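Local structure of formate dehydrogenase (Pyrobaculum aerophilum, 1QP8) at residues N78-N82 with Q273-A278; N166-E170 with L191-H196; L172-A178 with L199-V205; C180-L184 with N208-V214. The protein binds NADPH and probably reduces glyoxylate or hydroxypyruvate, as a member of the D-isomer specific 2-hydroxyacid dehydrogenase family. Residues are numbered along the deposited sequence.

Contact 1. Residues N78-N82 with Q273-A278. With NDP (NADPH dihydro-nicotinamide-adenine-dinucleotide phosphate), chain C.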
# COMPACT_ATOMS: atom_id res chain seq x y z
N ASN A 78 13.62 -2.67 -22.50
CA ASN A 78 13.93 -2.06 -21.23
C ASN A 78 13.41 -3.12 -20.25
O ASN A 78 13.09 -4.24 -20.66
CB ASN A 78 13.18 -0.75 -21.06
CG ASN A 78 14.11 0.47 -20.98
OD1 ASN A 78 15.21 0.40 -20.42
ND2 ASN A 78 13.66 1.59 -21.53
N ALA A 79 13.33 -2.76 -18.97
CA ALA A 79 12.85 -3.66 -17.90
C ALA A 79 13.59 -3.21 -16.67
O ALA A 79 14.80 -3.18 -16.68
CB ALA A 79 13.19 -5.15 -18.18
N GLY A 80 12.87 -2.87 -15.62
CA GLY A 80 13.54 -2.38 -14.43
C GLY A 80 13.72 -0.89 -14.61
O GLY A 80 14.14 -0.18 -13.70
N SER A 81 13.42 -0.41 -15.81
CA SER A 81 13.54 1.00 -16.09
C SER A 81 12.39 1.68 -15.39
O SER A 81 12.45 2.87 -15.09
CB SER A 81 13.49 1.26 -17.59
OG SER A 81 12.63 0.33 -18.22
N ASN A 82 11.34 0.90 -15.11
CA ASN A 82 10.16 1.42 -14.40
C ASN A 82 9.76 0.45 -13.28
O ASN A 82 8.65 0.50 -12.76
CB ASN A 82 9.00 1.63 -15.37
CG ASN A 82 8.62 0.37 -16.11
OD1 ASN A 82 7.70 0.37 -16.93
ND2 ASN A 82 9.33 -0.71 -15.83
N GLN A 273 12.94 8.69 -17.65
CA GLN A 273 13.94 7.76 -17.14
C GLN A 273 14.03 6.51 -18.03
O GLN A 273 15.13 6.08 -18.39
CB GLN A 273 13.61 7.35 -15.72
CG GLN A 273 14.72 6.56 -15.11
CD GLN A 273 14.30 5.86 -13.85
OE1 GLN A 273 13.80 6.49 -12.91
NE2 GLN A 273 14.50 4.55 -13.82
N MSE A 274 12.88 5.93 -18.38
CA MSE A 274 12.88 4.77 -19.24
C MSE A 274 13.66 5.10 -20.50
O MSE A 274 14.47 4.31 -20.97
CB MSE A 274 11.44 4.38 -19.59
CG MSE A 274 10.69 3.69 -18.46
SE MSE A 274 8.91 3.59 -18.81
CE MSE A 274 8.82 2.35 -20.16
N VAL A 275 13.43 6.28 -21.05
CA VAL A 275 14.14 6.68 -22.26
C VAL A 275 15.63 6.86 -22.02
O VAL A 275 16.43 6.43 -22.84
CB VAL A 275 13.57 7.96 -22.86
CG1 VAL A 275 14.47 8.44 -24.01
CG2 VAL A 275 12.14 7.69 -23.36
N MSE A 276 16.01 7.45 -20.89
CA MSE A 276 17.43 7.60 -20.66
C MSE A 276 18.11 6.25 -20.53
O MSE A 276 19.19 6.02 -21.09
CB MSE A 276 17.70 8.48 -19.44
CG MSE A 276 17.65 9.97 -19.77
SE MSE A 276 18.54 10.44 -21.32
CE MSE A 276 20.15 9.64 -21.07
N GLU A 277 17.45 5.33 -19.84
CA GLU A 277 18.02 4.00 -19.67
C GLU A 277 18.11 3.26 -20.99
O GLU A 277 19.05 2.49 -21.22
CB GLU A 277 17.19 3.21 -18.67
CG GLU A 277 18.05 2.57 -17.62
CD GLU A 277 17.26 2.21 -16.40
OE1 GLU A 277 16.78 3.15 -15.71
OE2 GLU A 277 17.11 1.00 -16.13
N ALA A 278 17.14 3.50 -21.87
CA ALA A 278 17.14 2.86 -23.18
C ALA A 278 18.32 3.42 -23.97
O ALA A 278 19.02 2.69 -24.67
CB ALA A 278 15.85 3.15 -23.89
PA NDP C . 11.69 -8.77 -16.69
O1A NDP C . 11.35 -9.04 -18.12
O2A NDP C . 11.45 -7.34 -16.96
O5B NDP C . 10.69 -10.04 -16.35
C5B NDP C . 11.46 -11.30 -16.21
C4B NDP C . 10.90 -12.15 -15.01
O4B NDP C . 9.65 -12.88 -15.31
C3B NDP C . 11.86 -13.31 -14.55
O3B NDP C . 11.53 -13.73 -13.24
C2B NDP C . 11.54 -14.30 -15.68
O2B NDP C . 12.01 -15.60 -15.71
C1B NDP C . 10.08 -14.21 -15.72
N9A NDP C . 9.52 -14.74 -16.92
C8A NDP C . 9.59 -14.32 -18.22
N7A NDP C . 8.90 -15.11 -19.04
C5A NDP C . 8.37 -16.06 -18.21
C6A NDP C . 7.53 -17.21 -18.47
N6A NDP C . 7.14 -17.48 -19.72
N1A NDP C . 7.16 -17.99 -17.38
C2A NDP C . 7.62 -17.64 -16.11
N3A NDP C . 8.39 -16.62 -15.80
C4A NDP C . 8.72 -15.85 -16.91
O3 NDP C . 10.82 -8.28 -15.48
PN NDP C . 9.71 -7.17 -14.99
O1N NDP C . 9.36 -7.36 -13.57
O2N NDP C . 10.16 -5.77 -15.26
O5D NDP C . 8.37 -7.45 -15.94
C5D NDP C . 8.35 -6.88 -17.27
C4D NDP C . 6.96 -7.19 -17.85
O4D NDP C . 5.95 -6.52 -17.05
C3D NDP C . 6.82 -6.65 -19.27
O3D NDP C . 7.28 -7.64 -20.18
C2D NDP C . 5.31 -6.31 -19.34
O2D NDP C . 4.54 -7.41 -19.85
C1D NDP C . 4.95 -5.90 -17.90
N1N NDP C . 4.93 -4.37 -17.69
C2N NDP C . 3.67 -3.82 -17.28
C3N NDP C . 3.63 -2.41 -17.08
C7N NDP C . 2.26 -1.77 -16.63
O7N NDP C . 2.27 -0.61 -16.29
N7N NDP C . 1.16 -2.56 -16.67
C4N NDP C . 4.76 -1.52 -17.26
C5N NDP C . 5.95 -2.22 -17.66
C6N NDP C . 6.07 -3.56 -17.87
P2B NDP C . 13.42 -15.81 -16.62
O1X NDP C . 13.52 -17.30 -16.41
O2X NDP C . 13.01 -15.37 -17.98
O3X NDP C . 14.42 -14.98 -15.98

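Contact 2. Residues N166-E170 with L191-H196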
# COMPACT_ATOMS: atom_id res chain seq x y z
N ASN A 166 7.61 -23.54 -9.52
CA ASN A 166 7.70 -23.59 -10.97
C ASN A 166 6.31 -23.96 -11.49
O ASN A 166 6.15 -24.37 -12.64
CB ASN A 166 8.73 -24.62 -11.44
CG ASN A 166 8.41 -26.01 -10.97
OD1 ASN A 166 8.63 -26.36 -9.81
ND2 ASN A 166 7.87 -26.83 -11.87
N SER A 167 5.32 -23.83 -10.61
CA SER A 167 3.93 -24.10 -10.96
C SER A 167 3.06 -22.94 -10.49
O SER A 167 2.91 -22.71 -9.29
CB SER A 167 3.46 -25.41 -10.32
OG SER A 167 3.61 -25.38 -8.92
N LEU A 168 2.51 -22.20 -11.44
CA LEU A 168 1.65 -21.06 -11.11
C LEU A 168 0.60 -21.55 -10.11
O LEU A 168 0.31 -20.86 -9.13
CB LEU A 168 0.95 -20.50 -12.36
CG LEU A 168 -0.12 -21.35 -13.07
CD1 LEU A 168 -1.40 -20.56 -13.22
CD2 LEU A 168 0.39 -21.79 -14.43
N GLU A 169 0.06 -22.74 -10.38
CA GLU A 169 -0.95 -23.35 -9.53
C GLU A 169 -0.52 -23.36 -8.07
O GLU A 169 -1.16 -22.76 -7.22
CB GLU A 169 -1.24 -24.78 -9.99
CG GLU A 169 -2.05 -24.86 -11.27
CD GLU A 169 -2.51 -26.27 -11.60
OE1 GLU A 169 -2.93 -27.00 -10.67
OE2 GLU A 169 -2.46 -26.65 -12.79
N GLU A 170 0.57 -24.05 -7.79
CA GLU A 170 1.07 -24.10 -6.43
C GLU A 170 1.72 -22.76 -6.13
O GLU A 170 2.93 -22.60 -6.28
CB GLU A 170 2.09 -25.24 -6.28
CG GLU A 170 2.81 -25.28 -4.93
CD GLU A 170 1.86 -25.35 -3.74
OE1 GLU A 170 1.09 -26.33 -3.66
OE2 GLU A 170 1.90 -24.42 -2.90
N LEU A 191 -2.02 -18.42 -19.52
CA LEU A 191 -1.41 -19.28 -18.53
C LEU A 191 -2.32 -19.49 -17.33
O LEU A 191 -2.66 -20.63 -16.99
CB LEU A 191 -0.08 -18.68 -18.06
CG LEU A 191 0.57 -19.46 -16.93
CD1 LEU A 191 1.09 -20.75 -17.51
CD2 LEU A 191 1.68 -18.65 -16.28
N VAL A 192 -2.68 -18.40 -16.67
CA VAL A 192 -3.56 -18.46 -15.51
C VAL A 192 -4.97 -18.67 -16.04
O VAL A 192 -5.44 -17.88 -16.86
CB VAL A 192 -3.56 -17.15 -14.71
CG1 VAL A 192 -4.63 -17.19 -13.66
CG2 VAL A 192 -2.20 -16.92 -14.07
N LYS A 193 -5.62 -19.72 -15.57
CA LYS A 193 -6.98 -20.02 -16.01
C LYS A 193 -7.96 -20.15 -14.85
O LYS A 193 -7.55 -20.30 -13.69
CB LYS A 193 -7.00 -21.29 -16.86
CG LYS A 193 -6.07 -21.21 -18.06
CD LYS A 193 -6.48 -22.15 -19.19
N TYR A 194 -9.26 -20.09 -15.17
CA TYR A 194 -10.31 -20.18 -14.17
C TYR A 194 -9.97 -21.19 -13.08
O TYR A 194 -9.98 -20.87 -11.89
CB TYR A 194 -11.63 -20.59 -14.84
CG TYR A 194 -12.71 -20.84 -13.82
CD1 TYR A 194 -13.32 -19.79 -13.13
CD2 TYR A 194 -13.05 -22.14 -13.46
CE1 TYR A 194 -14.22 -20.03 -12.11
CE2 TYR A 194 -13.95 -22.39 -12.44
CZ TYR A 194 -14.53 -21.34 -11.77
OH TYR A 194 -15.41 -21.60 -10.76
N GLN A 195 -9.68 -22.41 -13.51
CA GLN A 195 -9.32 -23.50 -12.62
C GLN A 195 -8.23 -23.10 -11.64
O GLN A 195 -8.32 -23.40 -10.45
CB GLN A 195 -8.88 -24.68 -13.47
CG GLN A 195 -8.36 -24.25 -14.83
CD GLN A 195 -8.27 -25.38 -15.82
OE1 GLN A 195 -7.53 -26.34 -15.62
NE2 GLN A 195 -9.03 -25.28 -16.91
N HIS A 196 -7.21 -22.40 -12.13
CA HIS A 196 -6.10 -21.97 -11.28
C HIS A 196 -6.57 -20.88 -10.32
O HIS A 196 -6.36 -20.99 -9.11
CB HIS A 196 -4.95 -21.46 -12.14
CG HIS A 196 -4.64 -22.35 -13.30
ND1 HIS A 196 -5.22 -22.19 -14.54
CD2 HIS A 196 -3.86 -23.45 -13.39
CE1 HIS A 196 -4.80 -23.15 -15.35
NE2 HIS A 196 -3.98 -23.93 -14.68

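Contact 3. Residues L172-A178 with L199-V205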
# COMPACT_ATOMS: atom_id res chain seq x y z
N LEU A 172 -0.96 -20.16 -5.98
CA LEU A 172 -2.30 -19.63 -5.92
C LEU A 172 -3.13 -20.46 -4.93
O LEU A 172 -4.11 -19.97 -4.38
CB LEU A 172 -2.95 -19.69 -7.31
CG LEU A 172 -2.27 -18.96 -8.48
CD1 LEU A 172 -3.13 -19.13 -9.70
CD2 LEU A 172 -2.10 -17.48 -8.18
N ARG A 173 -2.72 -21.70 -4.69
CA ARG A 173 -3.43 -22.59 -3.77
C ARG A 173 -3.74 -21.91 -2.46
O ARG A 173 -2.83 -21.51 -1.72
CB ARG A 173 -2.64 -23.87 -3.49
CG ARG A 173 -2.79 -24.92 -4.58
CD ARG A 173 -2.64 -26.36 -4.08
NE ARG A 173 -3.40 -27.25 -4.95
CZ ARG A 173 -3.07 -27.55 -6.20
NH1 ARG A 173 -1.96 -27.04 -6.73
NH2 ARG A 173 -3.87 -28.30 -6.94
N GLU A 174 -5.03 -21.77 -2.17
CA GLU A 174 -5.49 -21.14 -0.94
C GLU A 174 -4.78 -19.82 -0.67
O GLU A 174 -4.67 -19.38 0.48
CB GLU A 174 -5.28 -22.07 0.24
CG GLU A 174 -6.03 -23.37 0.14
CD GLU A 174 -5.67 -24.31 1.26
OE1 GLU A 174 -4.48 -24.68 1.37
OE2 GLU A 174 -6.58 -24.67 2.05
N ALA A 175 -4.28 -19.18 -1.73
CA ALA A 175 -3.60 -17.91 -1.54
C ALA A 175 -4.69 -16.85 -1.35
O ALA A 175 -5.77 -16.93 -1.95
CB ALA A 175 -2.74 -17.60 -2.75
N ARG A 176 -4.41 -15.87 -0.49
CA ARG A 176 -5.37 -14.81 -0.24
C ARG A 176 -5.14 -13.62 -1.15
O ARG A 176 -5.92 -12.67 -1.17
CB ARG A 176 -5.34 -14.37 1.23
CG ARG A 176 -5.99 -15.39 2.14
CD ARG A 176 -5.87 -15.08 3.63
NE ARG A 176 -6.80 -14.07 4.14
CZ ARG A 176 -8.03 -13.83 3.66
NH1 ARG A 176 -8.51 -14.52 2.62
NH2 ARG A 176 -8.79 -12.92 4.26
N ALA A 177 -4.07 -13.69 -1.95
CA ALA A 177 -3.73 -12.62 -2.86
C ALA A 177 -2.65 -13.03 -3.83
O ALA A 177 -1.89 -13.95 -3.58
CB ALA A 177 -3.25 -11.43 -2.08
N ALA A 178 -2.57 -12.30 -4.93
CA ALA A 178 -1.58 -12.57 -5.95
C ALA A 178 -1.29 -11.26 -6.66
O ALA A 178 -2.20 -10.47 -6.92
CB ALA A 178 -2.12 -13.58 -6.94
N LEU A 199 -8.36 -21.79 -7.27
CA LEU A 199 -7.62 -22.46 -6.21
C LEU A 199 -7.35 -21.46 -5.09
O LEU A 199 -6.94 -21.83 -3.98
CB LEU A 199 -6.29 -22.98 -6.75
CG LEU A 199 -6.37 -23.87 -8.00
CD1 LEU A 199 -4.96 -24.26 -8.44
CD2 LEU A 199 -7.19 -25.11 -7.69
N MSE A 200 -7.59 -20.18 -5.37
CA MSE A 200 -7.37 -19.15 -4.37
C MSE A 200 -8.54 -19.12 -3.42
O MSE A 200 -9.53 -19.80 -3.62
CB MSE A 200 -7.21 -17.79 -5.04
CG MSE A 200 -5.96 -17.65 -5.88
SE MSE A 200 -5.75 -15.95 -6.48
CE MSE A 200 -6.74 -16.06 -7.98
N ALA A 201 -8.41 -18.33 -2.36
CA ALA A 201 -9.48 -18.19 -1.38
C ALA A 201 -10.66 -17.51 -2.08
O ALA A 201 -10.46 -16.68 -2.96
CB ALA A 201 -9.00 -17.35 -0.22
N GLU A 202 -11.89 -17.85 -1.69
CA GLU A 202 -13.04 -17.23 -2.34
C GLU A 202 -13.09 -15.75 -1.99
O GLU A 202 -13.85 -14.99 -2.56
CB GLU A 202 -14.33 -17.91 -1.91
CG GLU A 202 -14.45 -19.34 -2.42
CD GLU A 202 -15.88 -19.75 -2.68
OE1 GLU A 202 -16.70 -19.65 -1.74
OE2 GLU A 202 -16.20 -20.16 -3.81
N ASP A 203 -12.21 -15.37 -1.07
CA ASP A 203 -12.11 -14.02 -0.58
C ASP A 203 -10.90 -13.27 -1.16
O ASP A 203 -10.69 -12.08 -0.89
CB ASP A 203 -12.02 -14.09 0.94
CG ASP A 203 -11.78 -12.76 1.56
OD1 ASP A 203 -12.64 -11.87 1.40
OD2 ASP A 203 -10.72 -12.61 2.21
N ALA A 204 -10.11 -13.96 -1.98
CA ALA A 204 -8.89 -13.41 -2.56
C ALA A 204 -8.97 -12.17 -3.43
O ALA A 204 -10.00 -11.82 -4.00
CB ALA A 204 -8.15 -14.50 -3.33
N VAL A 205 -7.81 -11.52 -3.53
CA VAL A 205 -7.58 -10.30 -4.29
C VAL A 205 -6.49 -10.61 -5.31
O VAL A 205 -5.34 -10.82 -4.93
CB VAL A 205 -7.00 -9.22 -3.38
CG1 VAL A 205 -6.54 -8.03 -4.22
CG2 VAL A 205 -8.01 -8.81 -2.34

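Contact 4. Residues C180-L184 with N208-V214. With NDP (NADPH dihydro-nicotinamide-adenine-dinucleotide phosphate), chain C.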
# COMPACT_ATOMS: atom_id res chain seq x y z
N CYS A 180 0.37 -10.31 -10.04
CA CYS A 180 0.92 -10.84 -11.28
C CYS A 180 1.69 -9.77 -12.05
O CYS A 180 1.22 -8.64 -12.20
CB CYS A 180 -0.18 -11.42 -12.17
SG CYS A 180 0.48 -11.97 -13.78
N ALA A 181 2.87 -10.15 -12.53
CA ALA A 181 3.76 -9.26 -13.28
C ALA A 181 4.54 -10.05 -14.30
O ALA A 181 5.70 -9.75 -14.57
CB ALA A 181 4.74 -8.58 -12.32
N LEU A 182 3.92 -11.08 -14.88
CA LEU A 182 4.59 -11.89 -15.88
C LEU A 182 4.67 -11.16 -17.19
O LEU A 182 3.83 -10.33 -17.49
CB LEU A 182 3.82 -13.19 -16.11
CG LEU A 182 3.76 -14.15 -14.93
CD1 LEU A 182 2.88 -15.36 -15.28
CD2 LEU A 182 5.17 -14.57 -14.59
N PRO A 183 5.72 -11.45 -17.97
CA PRO A 183 5.90 -10.82 -19.29
C PRO A 183 5.02 -11.65 -20.21
O PRO A 183 4.75 -12.81 -19.90
CB PRO A 183 7.38 -11.07 -19.57
CG PRO A 183 7.99 -11.23 -18.20
CD PRO A 183 6.97 -12.06 -17.50
N LEU A 184 4.56 -11.09 -21.32
CA LEU A 184 3.71 -11.88 -22.20
C LEU A 184 4.43 -12.51 -23.41
O LEU A 184 4.78 -11.81 -24.37
CB LEU A 184 2.54 -11.03 -22.70
CG LEU A 184 1.63 -11.68 -23.75
CD1 LEU A 184 0.90 -12.87 -23.13
CD2 LEU A 184 0.64 -10.66 -24.27
N ASN A 208 -3.27 -7.73 -11.21
CA ASN A 208 -2.50 -7.91 -12.44
C ASN A 208 -1.87 -6.60 -12.83
O ASN A 208 -2.57 -5.60 -12.96
CB ASN A 208 -3.35 -8.41 -13.60
CG ASN A 208 -2.51 -8.72 -14.82
OD1 ASN A 208 -1.32 -9.04 -14.71
ND2 ASN A 208 -3.11 -8.64 -16.00
N VAL A 209 -0.57 -6.59 -13.04
CA VAL A 209 0.10 -5.35 -13.38
C VAL A 209 0.95 -5.53 -14.65
O VAL A 209 1.48 -4.57 -15.20
CB VAL A 209 0.94 -4.85 -12.16
CG1 VAL A 209 2.27 -5.54 -12.11
CG2 VAL A 209 1.08 -3.35 -12.21
N GLY A 210 1.06 -6.76 -15.12
CA GLY A 210 1.77 -7.02 -16.35
C GLY A 210 0.71 -7.30 -17.38
O GLY A 210 -0.50 -7.28 -17.09
N ARG A 211 1.13 -7.60 -18.60
CA ARG A 211 0.18 -7.89 -19.67
C ARG A 211 -1.05 -8.76 -19.29
O ARG A 211 -0.93 -9.80 -18.64
CB ARG A 211 0.92 -8.47 -20.90
CG ARG A 211 1.00 -7.51 -22.08
CD ARG A 211 1.09 -6.04 -21.68
NE ARG A 211 2.45 -5.52 -21.64
CZ ARG A 211 2.87 -4.52 -20.86
NH1 ARG A 211 2.02 -3.92 -20.02
NH2 ARG A 211 4.13 -4.10 -20.92
N ALA A 212 -2.23 -8.30 -19.68
CA ALA A 212 -3.50 -8.97 -19.39
C ALA A 212 -3.67 -10.35 -20.04
O ALA A 212 -4.21 -11.27 -19.43
CB ALA A 212 -4.67 -8.06 -19.80
N GLU A 213 -3.23 -10.47 -21.29
CA GLU A 213 -3.34 -11.71 -22.06
C GLU A 213 -2.85 -12.94 -21.32
O GLU A 213 -3.19 -14.07 -21.68
CB GLU A 213 -2.58 -11.56 -23.38
CG GLU A 213 -3.19 -10.58 -24.39
CD GLU A 213 -3.10 -9.11 -23.98
OE1 GLU A 213 -2.34 -8.78 -23.04
OE2 GLU A 213 -3.79 -8.27 -24.61
N VAL A 214 -2.05 -12.72 -20.28
CA VAL A 214 -1.49 -13.79 -19.46
C VAL A 214 -2.60 -14.52 -18.72
O VAL A 214 -2.44 -15.66 -18.28
CB VAL A 214 -0.51 -13.21 -18.44
CG1 VAL A 214 -0.15 -14.23 -17.40
CG2 VAL A 214 0.73 -12.76 -19.15
PA NDP C . 11.69 -8.77 -16.69
O1A NDP C . 11.35 -9.04 -18.12
O2A NDP C . 11.45 -7.34 -16.96
O5B NDP C . 10.69 -10.04 -16.35
C5B NDP C . 11.46 -11.30 -16.21
C4B NDP C . 10.90 -12.15 -15.01
O4B NDP C . 9.65 -12.88 -15.31
C3B NDP C . 11.86 -13.31 -14.55
O3B NDP C . 11.53 -13.73 -13.24
C2B NDP C . 11.54 -14.30 -15.68
O2B NDP C . 12.01 -15.60 -15.71
C1B NDP C . 10.08 -14.21 -15.72
N9A NDP C . 9.52 -14.74 -16.92
C8A NDP C . 9.59 -14.32 -18.22
N7A NDP C . 8.90 -15.11 -19.04
C5A NDP C . 8.37 -16.06 -18.21
C6A NDP C . 7.53 -17.21 -18.47
N6A NDP C . 7.14 -17.48 -19.72
N1A NDP C . 7.16 -17.99 -17.38
C2A NDP C . 7.62 -17.64 -16.11
N3A NDP C . 8.39 -16.62 -15.80
C4A NDP C . 8.72 -15.85 -16.91
O3 NDP C . 10.82 -8.28 -15.48
PN NDP C . 9.71 -7.17 -14.99
O1N NDP C . 9.36 -7.36 -13.57
O2N NDP C . 10.16 -5.77 -15.26
O5D NDP C . 8.37 -7.45 -15.94
C5D NDP C . 8.35 -6.88 -17.27
C4D NDP C . 6.96 -7.19 -17.85
O4D NDP C . 5.95 -6.52 -17.05
C3D NDP C . 6.82 -6.65 -19.27
O3D NDP C . 7.28 -7.64 -20.18
C2D NDP C . 5.31 -6.31 -19.34
O2D NDP C . 4.54 -7.41 -19.85
C1D NDP C . 4.95 -5.90 -17.90
N1N NDP C . 4.93 -4.37 -17.69
C2N NDP C . 3.67 -3.82 -17.28
C3N NDP C . 3.63 -2.41 -17.08
C7N NDP C . 2.26 -1.77 -16.63
O7N NDP C . 2.27 -0.61 -16.29
N7N NDP C . 1.16 -2.56 -16.67
C4N NDP C . 4.76 -1.52 -17.26
C5N NDP C . 5.95 -2.22 -17.66
C6N NDP C . 6.07 -3.56 -17.87
P2B NDP C . 13.42 -15.81 -16.62
O1X NDP C . 13.52 -17.30 -16.41
O2X NDP C . 13.01 -15.37 -17.98
O3X NDP C . 14.42 -14.98 -15.98

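Contact 1. Residues N78-N82 with Q273-A278
This is a buried loop-on-helix contact, in which the loop between strand 75-76 and helix 83-98 rests on one side of helix 268-286, next to the bound NADPH. Its one hydrogen bond across the segments runs from N78 ND2 to M274 O at 2.9 Å. An asparagine amide suits this place because it has two N-H groups: ND2 also bonds V57 O of a neighbouring loop, while M274 O keeps its ordinary helical bond from A278 N. Next to the amide lies A278 CB, 3.6 Å from N78 ND2, a methyl small enough for the loop to come close. S81 CA lies 5.0 Å from M274 CA, and S81 CB 3.8 Å from CG of this selenomethionine; S81 OG receives A79 N at 3.3 Å, tightening the turn. G80 has a positive phi of 87°, where a beta carbon would press on the carbonyl oxygen of A79. A79 points away from the helix, its CB 3.1 Å from NDP O2A of the diphosphate. N82 reaches both ways, its OD1 lying 3.2 Å from NDP C5N of the nicotinamide ring and 3.9 Å from M274 SE. One directional bond, from an amide whose two N-H groups serve two carbonyls, and apolar contacts thus fix the loop on helix 268-286, while A79 and N82 line the NADPH pocket.

Contact 2. Residues N166-E170 with L191-H196
Most unusual here is the ring of H196, folded back onto the N-cap residue of its own helix, where K193 N bonds to H196 ND1 at 2.7 Å. No hydrogen bond joins the two segments; what they share is a small apolar cluster near the surface, centred on L168. Its branched end suits a socket with several walls: L168 CD2 meets L191 CD1 at 3.3 Å, L168 CD1 lies 3.8 Å from V192 CG2, and the same L168 CD1 comes to 3.7 Å from H196 CG. V192 is held by backbone bonds to V214 and D216, and L191 packs also on L182. The contact thus joins the starts of two short helical segments, 169-172 and 194-197, and the loops before them. These segments flank strand 177-180 in the chain, an order typical of the beta-alpha-beta topology of a Rossmann-type NAD(P)-binding domain.

Contact 3. Residues L172-A178 with L199-V205
R176 and D203 form a salt bridge in which one carboxylate oxygen is gripped by two nitrogens: R176 NH2 lies 2.8 Å and R176 NH1 2.9 Å from D203 OD2. A long side chain suits the place: its CA-to-CB bond points away, and the chain bends at chi3 (p) to bring the guanidinium back. Four backbone bonds follow. E174 N gives to L199 O at 2.6 Å and A201 N to A175 O at 3.0 Å; then V205 N binds R176 O at 3.2 Å and A178 N binds V205 O at 3.1 Å. The last two, flanking A177, define a parallel bridge between A177 and V205, where strands 177-180 and 205-208 begin side by side in the parallel sheet of the Rossmann-type domain. A177 and V205 share a sheet face and pack on L94 of helix 83-98. Elsewhere the flexible selenomethionine M200 fills a gap between small or branched neighbours: M200 CG is 3.9 Å from L172 CB, and M200 SE 4.4 Å from A178 CB. At the exposed end, L199 CD1 covers one face of the R173 guanidinium, 4.4 Å from R173 CZ.

Contact 4. Residues C180-L184 with N208-V214
C180 O is the acceptor that ties together the two strand ends and the loops that follow: V209 N donates to it at 2.8 Å, and G210 N adds a weak bond to the same C180 O at 3.5 Å. G210 N is shared, since it also gives a weak bond to N208 OD1 at 3.3 Å. N208 O accepts from S234 OG, and P183 O from T188 OG1. Further backbone bonds pair C180 with V207, A181 with L130, N208 with A233 and D235, and V214 with V192. V209 O faces the nicotinamide amide, with NDP N7N only 2.5 Å from it. NDP C2D of the ribose lies over one face of the R211 guanidinium, 3.0 Å from R211 NH2. Glycine fits at 210 because a beta carbon there would collide with L182 O. L182 CD1 packs 3.9 Å from V214 CG1. Both loops leave the C-terminal ends of adjacent parallel strands, 177-180 and 205-208, paired at C180 and N208, and run on toward helices 194-197 and 217-226.

Contacts 2, 3 and 4 interleave along the chain: 166-170, 172-178 and 180-184 come first, and 191-196, 199-205 and 208-214 answer in the same order. Contacts 3 and 4 lie on strands 177-180 and 205-208 of the six-stranded parallel sheet, contact 3 where these strands begin and contact 4 where they end, their centres about 17 Å apart. Contact 2 packs beside them on short helices 169-172 and 194-197 and touches both, with centres about 11 Å from that of contact 3 and about 13 Å from that of contact 4. Contact 1 spans the whole series, pairing 78-82 with the distant 273-278, its centre about 30 Å from that of contact 2. Contacts 1 and 4, with centres about 18 Å apart, both touch NADPH, so the cofactor bridges them.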